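Local coordinates for 2-oxoglutarate (2OG) and Fe(II)-dependent oxygenase superfamily protein (Arabidopsis thaliana, PDB 6KWA) that probably catalyses the 2-oxoglutarate-dependent oxidation of the plant hormone indole-3-acetic acid to 2-oxoindole-3-acetic acid, which is biologically inactive, at residues Lys46-Ile49 / Asp50-Arg54; Thr97-Gln101 / Leu102-Ala106. One frame throughout, in Å; residues are numbered along the deposited sequence.

Contact 1. Residues Lys46-Ile49 / Asp50-Arg54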
loop_
_atom_site.group_PDB
_atom_site.type_symbol
_atom_site.label_atom_id
_atom_site.label_comp_id
_atom_site.label_asym_id
_atom_site.label_seq_id
_atom_site.Cartn_x
_atom_site.Cartn_y
_atom_site.Cartn_z
ATOM N N LYS A 46 17.122 2.221 -0.180
ATOM C CA LYS A 46 18.388 2.219 -0.899
ATOM C C LYS A 46 18.434 1.020 -1.846
ATOM O O LYS A 46 18.888 1.133 -2.984
ATOM C CB LYS A 46 19.569 2.140 0.071
ATOM C CG LYS A 46 19.752 3.317 1.022
ATOM C CD LYS A 46 21.027 3.071 1.859
ATOM C CE LYS A 46 21.377 4.243 2.760
ATOM N NZ LYS A 46 20.409 4.263 3.902
ATOM N N THR A 47 17.972 -0.132 -1.365
ATOM C CA THR A 47 17.916 -1.340 -2.197
ATOM C C THR A 47 17.060 -1.047 -3.438
ATOM O O THR A 47 17.411 -1.451 -4.534
ATOM C CB THR A 47 17.345 -2.537 -1.421
ATOM O OG1 THR A 47 18.193 -2.825 -0.314
ATOM C CG2 THR A 47 17.227 -3.797 -2.278
ATOM N N VAL A 48 15.945 -0.340 -3.237
ATOM C CA VAL A 48 15.012 -0.004 -4.308
ATOM C C VAL A 48 15.642 0.879 -5.385
ATOM O O VAL A 48 15.472 0.646 -6.581
ATOM C CB VAL A 48 13.764 0.733 -3.765
ATOM C CG1 VAL A 48 13.027 1.454 -4.906
ATOM C CG2 VAL A 48 12.824 -0.249 -3.025
ATOM N N ILE A 49 16.325 1.924 -4.944
ATOM C CA ILE A 49 17.044 2.775 -5.859
ATOM C C ILE A 49 18.041 1.916 -6.635
ATOM O O ILE A 49 18.187 2.055 -7.848
ATOM C CB ILE A 49 17.737 3.917 -5.119
ATOM C CG1 ILE A 49 16.678 4.830 -4.498
ATOM C CG2 ILE A 49 18.626 4.697 -6.052
ATOM C CD1 ILE A 49 17.244 5.924 -3.576
ATOM N N ASP A 50 18.701 1.002 -5.939
ATOM C CA ASP A 50 19.674 0.147 -6.589
ATOM C C ASP A 50 19.039 -0.892 -7.533
ATOM O O ASP A 50 19.577 -1.164 -8.613
ATOM C CB ASP A 50 20.530 -0.582 -5.559
ATOM C CG ASP A 50 21.822 -1.103 -6.168
ATOM O OD1 ASP A 50 22.583 -0.257 -6.686
ATOM O OD2 ASP A 50 22.066 -2.331 -6.177
ATOM N N LEU A 51 17.934 -1.516 -7.123
ATOM C CA LEU A 51 17.301 -2.496 -8.008
ATOM C C LEU A 51 16.883 -1.830 -9.320
ATOM O O LEU A 51 17.007 -2.436 -10.386
ATOM C CB LEU A 51 16.099 -3.174 -7.333
ATOM C CG LEU A 51 16.497 -4.065 -6.159
ATOM C CD1 LEU A 51 15.325 -4.812 -5.544
ATOM C CD2 LEU A 51 17.587 -5.059 -6.593
ATOM N N PHE A 52 16.443 -0.570 -9.261
ATOM C CA PHE A 52 16.003 0.115 -10.481
ATOM C C PHE A 52 17.150 0.495 -11.425
ATOM O O PHE A 52 16.917 0.839 -12.584
ATOM C CB PHE A 52 15.211 1.373 -10.137
ATOM C CG PHE A 52 13.754 1.119 -9.871
ATOM C CD1 PHE A 52 12.940 0.589 -10.872
ATOM C CD2 PHE A 52 13.195 1.399 -8.631
ATOM C CE1 PHE A 52 11.585 0.352 -10.648
ATOM C CE2 PHE A 52 11.837 1.168 -8.402
ATOM C CZ PHE A 52 11.033 0.648 -9.414
ATOM N N GLN A 53 18.380 0.427 -10.935
ATOM C CA GLN A 53 19.536 0.682 -11.780
ATOM C C GLN A 53 20.065 -0.599 -12.397
ATOM O O GLN A 53 21.051 -0.573 -13.119
ATOM C CB GLN A 53 20.604 1.429 -10.991
ATOM C CG GLN A 53 20.293 2.911 -11.033
ATOM C CD GLN A 53 20.918 3.701 -9.928
ATOM O OE1 GLN A 53 21.703 3.180 -9.139
ATOM N NE2 GLN A 53 20.515 4.960 -9.813
ATOM N N ARG A 54 19.394 -1.717 -12.131
ATOM C CA ARG A 54 19.786 -2.987 -12.738
ATOM C C ARG A 54 19.625 -2.869 -14.255
ATOM O O ARG A 54 18.824 -2.052 -14.732
ATOM C CB ARG A 54 18.929 -4.146 -12.217
ATOM C CG ARG A 54 19.289 -4.652 -10.826
ATOM C CD ARG A 54 20.655 -5.318 -10.778
ATOM N NE ARG A 54 20.834 -6.104 -9.556
ATOM C CZ ARG A 54 21.224 -5.591 -8.392
ATOM N NH1 ARG A 54 21.491 -4.301 -8.292
ATOM N NH2 ARG A 54 21.374 -6.374 -7.328
#
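Asp50, Leu51 and Phe52 give their backbone N-H groups to the carbonyls of Lys46, Thr47 and Val48. These three i to i+4 bonds belong to the C-terminal part of helix 38-51. Leu51 N to Thr47 O is the shortest, at 2.6 Å. Asp50 N to Lys46 O measures 3.0 Å and Phe52 N to Val48 O 3.1 Å.

At the end of the type I turn that follows, Arg54 reaches back to Asp50. Its NH1 forms a salt bridge with Asp50 OD2 at 2.9 Å. The carboxylate oxygen lies in the guanidinium plane, but the nitrogen comes from above the carboxylate plane. Gln108 also bonds to both groups, through Asp50 OD2 and Arg54 NH2. Leu51 CD2 sits 4.0 Å above the centre of one guanidinium face.

Val48 CG1 lies 3.7 Å from Phe52 CE2, and the two side chains run alongside each other. CG1 is anti to the backbone N (chi1 162°), which sets it beside the carbonyl carbon. Thr47 CG2 meets Leu51 CD1 at 3.9 Å in the same manner, while Thr47 OG1 bonds back to Glu43 O.

Val48 and Phe52 also pack on Ile151 and Tyr239. The side chain of Phe52 is about 5 Å from that of Asn152, a 2-oxoglutarate-binding residue. The arrangement is a helix C-terminus leading into a type I beta turn, Leu51 to Arg54, packed against the main sheet of the double-stranded beta-helix fold.

Contact 2. Residues Thr97-Gln101 / Leu102-Ala106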
loop_
_atom_site.group_PDB
_atom_site.type_symbol
_atom_site.label_atom_id
_atom_site.label_comp_id
_atom_site.label_asym_id
_atom_site.label_seq_id
_atom_site.Cartn_x
_atom_site.Cartn_y
_atom_site.Cartn_z
ATOM N N THR A 97 12.530 -15.710 -5.101
ATOM C CA THR A 97 12.413 -15.766 -6.542
ATOM C C THR A 97 12.644 -14.400 -7.165
ATOM O O THR A 97 13.377 -14.268 -8.148
ATOM C CB THR A 97 11.045 -16.278 -6.929
ATOM O OG1 THR A 97 10.918 -17.617 -6.438
ATOM C CG2 THR A 97 10.839 -16.223 -8.457
ATOM N N PHE A 98 12.003 -13.393 -6.578
ATOM C CA PHE A 98 12.168 -12.014 -6.968
ATOM C C PHE A 98 13.645 -11.600 -6.840
ATOM O O PHE A 98 14.208 -10.978 -7.733
ATOM C CB PHE A 98 11.262 -11.143 -6.106
ATOM C CG PHE A 98 11.368 -9.678 -6.382
ATOM C CD1 PHE A 98 10.639 -9.101 -7.414
ATOM C CD2 PHE A 98 12.165 -8.863 -5.592
ATOM C CE1 PHE A 98 10.730 -7.736 -7.669
ATOM C CE2 PHE A 98 12.255 -7.499 -5.845
ATOM C CZ PHE A 98 11.533 -6.940 -6.881
ATOM N N CYS A 99 14.276 -11.960 -5.732
ATOM C CA CYS A 99 15.681 -11.622 -5.530
ATOM C C CYS A 99 16.606 -12.344 -6.534
ATOM O O CYS A 99 17.593 -11.769 -7.007
ATOM C CB CYS A 99 16.087 -11.920 -4.094
ATOM S SG CYS A 99 15.370 -10.745 -2.926
ATOM N N ASP A 100 16.271 -13.586 -6.863
ATOM C CA ASP A 100 16.979 -14.307 -7.917
ATOM C C ASP A 100 16.892 -13.529 -9.220
ATOM O O ASP A 100 17.930 -13.235 -9.819
ATOM C CB ASP A 100 16.423 -15.723 -8.090
ATOM C CG ASP A 100 16.612 -16.583 -6.836
ATOM O OD1 ASP A 100 17.409 -16.182 -5.952
ATOM O OD2 ASP A 100 15.987 -17.664 -6.741
ATOM N N GLN A 101 15.663 -13.173 -9.627
ATOM C CA GLN A 101 15.389 -12.449 -10.877
ATOM C C GLN A 101 16.163 -11.128 -10.996
ATOM O O GLN A 101 16.621 -10.765 -12.078
ATOM C CB GLN A 101 13.874 -12.165 -11.043
ATOM C CG GLN A 101 12.989 -13.402 -11.305
ATOM C CD GLN A 101 11.483 -13.105 -11.300
ATOM O OE1 GLN A 101 11.037 -12.049 -10.859
ATOM N NE2 GLN A 101 10.698 -14.050 -11.781
ATOM N N LEU A 102 16.282 -10.392 -9.895
ATOM C CA LEU A 102 16.880 -9.058 -9.951
ATOM C C LEU A 102 18.347 -9.054 -9.560
ATOM O O LEU A 102 18.968 -7.976 -9.455
ATOM C CB LEU A 102 16.116 -8.101 -9.045
ATOM C CG LEU A 102 14.920 -7.372 -9.633
ATOM C CD1 LEU A 102 15.302 -6.532 -10.836
ATOM C CD2 LEU A 102 13.857 -8.370 -9.986
ATOM N N GLU A 103 18.883 -10.257 -9.342
ATOM C CA GLU A 103 20.274 -10.444 -8.942
ATOM C C GLU A 103 20.544 -9.583 -7.736
ATOM O O GLU A 103 21.466 -8.757 -7.714
ATOM C CB GLU A 103 21.235 -10.099 -10.069
ATOM C CG GLU A 103 20.950 -10.929 -11.298
ATOM C CD GLU A 103 21.769 -10.507 -12.503
ATOM O OE1 GLU A 103 22.437 -9.443 -12.443
ATOM O OE2 GLU A 103 21.712 -11.241 -13.518
ATOM N N ALA A 104 19.699 -9.761 -6.733
ATOM C CA ALA A 104 19.898 -9.063 -5.490
ATOM C C ALA A 104 21.192 -9.580 -4.879
ATOM O O ALA A 104 21.497 -10.773 -4.937
ATOM C CB ALA A 104 18.714 -9.281 -4.541
ATOM N N SER A 105 21.967 -8.671 -4.319
ATOM C CA SER A 105 23.084 -9.068 -3.520
ATOM C C SER A 105 22.573 -9.841 -2.303
ATOM O O SER A 105 21.364 -9.871 -2.039
ATOM C CB SER A 105 23.862 -7.830 -3.107
ATOM O OG SER A 105 23.176 -7.125 -2.088
ATOM N N ALA A 106 23.487 -10.449 -1.554
ATOM C CA ALA A 106 23.142 -11.191 -0.346
ATOM C C ALA A 106 22.447 -10.290 0.680
ATOM O O ALA A 106 21.459 -10.679 1.287
ATOM C CB ALA A 106 24.406 -11.841 0.273
#
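A Schellman motif ends helix 92-101, with Cys99 and Ala104 meeting across it. Glu103 is the first residue to leave the helical conformation, and its positive phi of 53° turns the chain. Two backbone bonds then point back into the last turn. Ala104 N reaches Cys99 O at 2.9 Å, almost straight at N-H...O 172° and in the carbonyl plane. Glu103 N reaches Asp100 O at 3.2 Å from well above the carbonyl plane. One residue earlier, Leu102 N still makes a helical bond to Phe98 O at 3.1 Å.

The motif brings its apolar pair together. Ala104 CB points back at the helix and touches Cys99 CB at 3.8 Å, with Cys99 SG only slightly farther away.

Leu102 packs on Phe98 by a CH-pi contact. Leu102 CD2 lies over one face of the ring, 4.1 Å from its centroid and displaced toward the rim. Its nearest ring atom is Phe98 CE1, at 3.9 Å. The ring has CG anti to the backbone N (chi1 178°), and its far end approaches Leu102.

The charged ends have partners outside: Asp100 OD1 pairs with Arg109 and Glu103 OE2 with Arg61. Ser105 is the N-cap of helix 106-133. That helix meets Phe98 and Cys99 through Met112, while Leu84 and Leu86 of strand 81-87 touch Leu102 and Phe98 respectively.

How the contacts relate
Both contacts are local and lie in series along the chain. Contact 1 comes first, where helix 38-51 ends. The chain then passes through helix 56-59 and strand 81-87 before helix 92-101 ends in contact 2. Neither encloses the other, and each closes only a turn. Their centres are 11 Å apart. Arg54 of contact 1 joins them: its NH2 probably bonds to Glu103 O, and its NE lies close to Leu102 O, at best a weak bond. Helix 106-133 starts beside this junction, where Gln108 also bonds to Ser105 N. Two helix ends and one helix start are thus tied together beside strand 81-87.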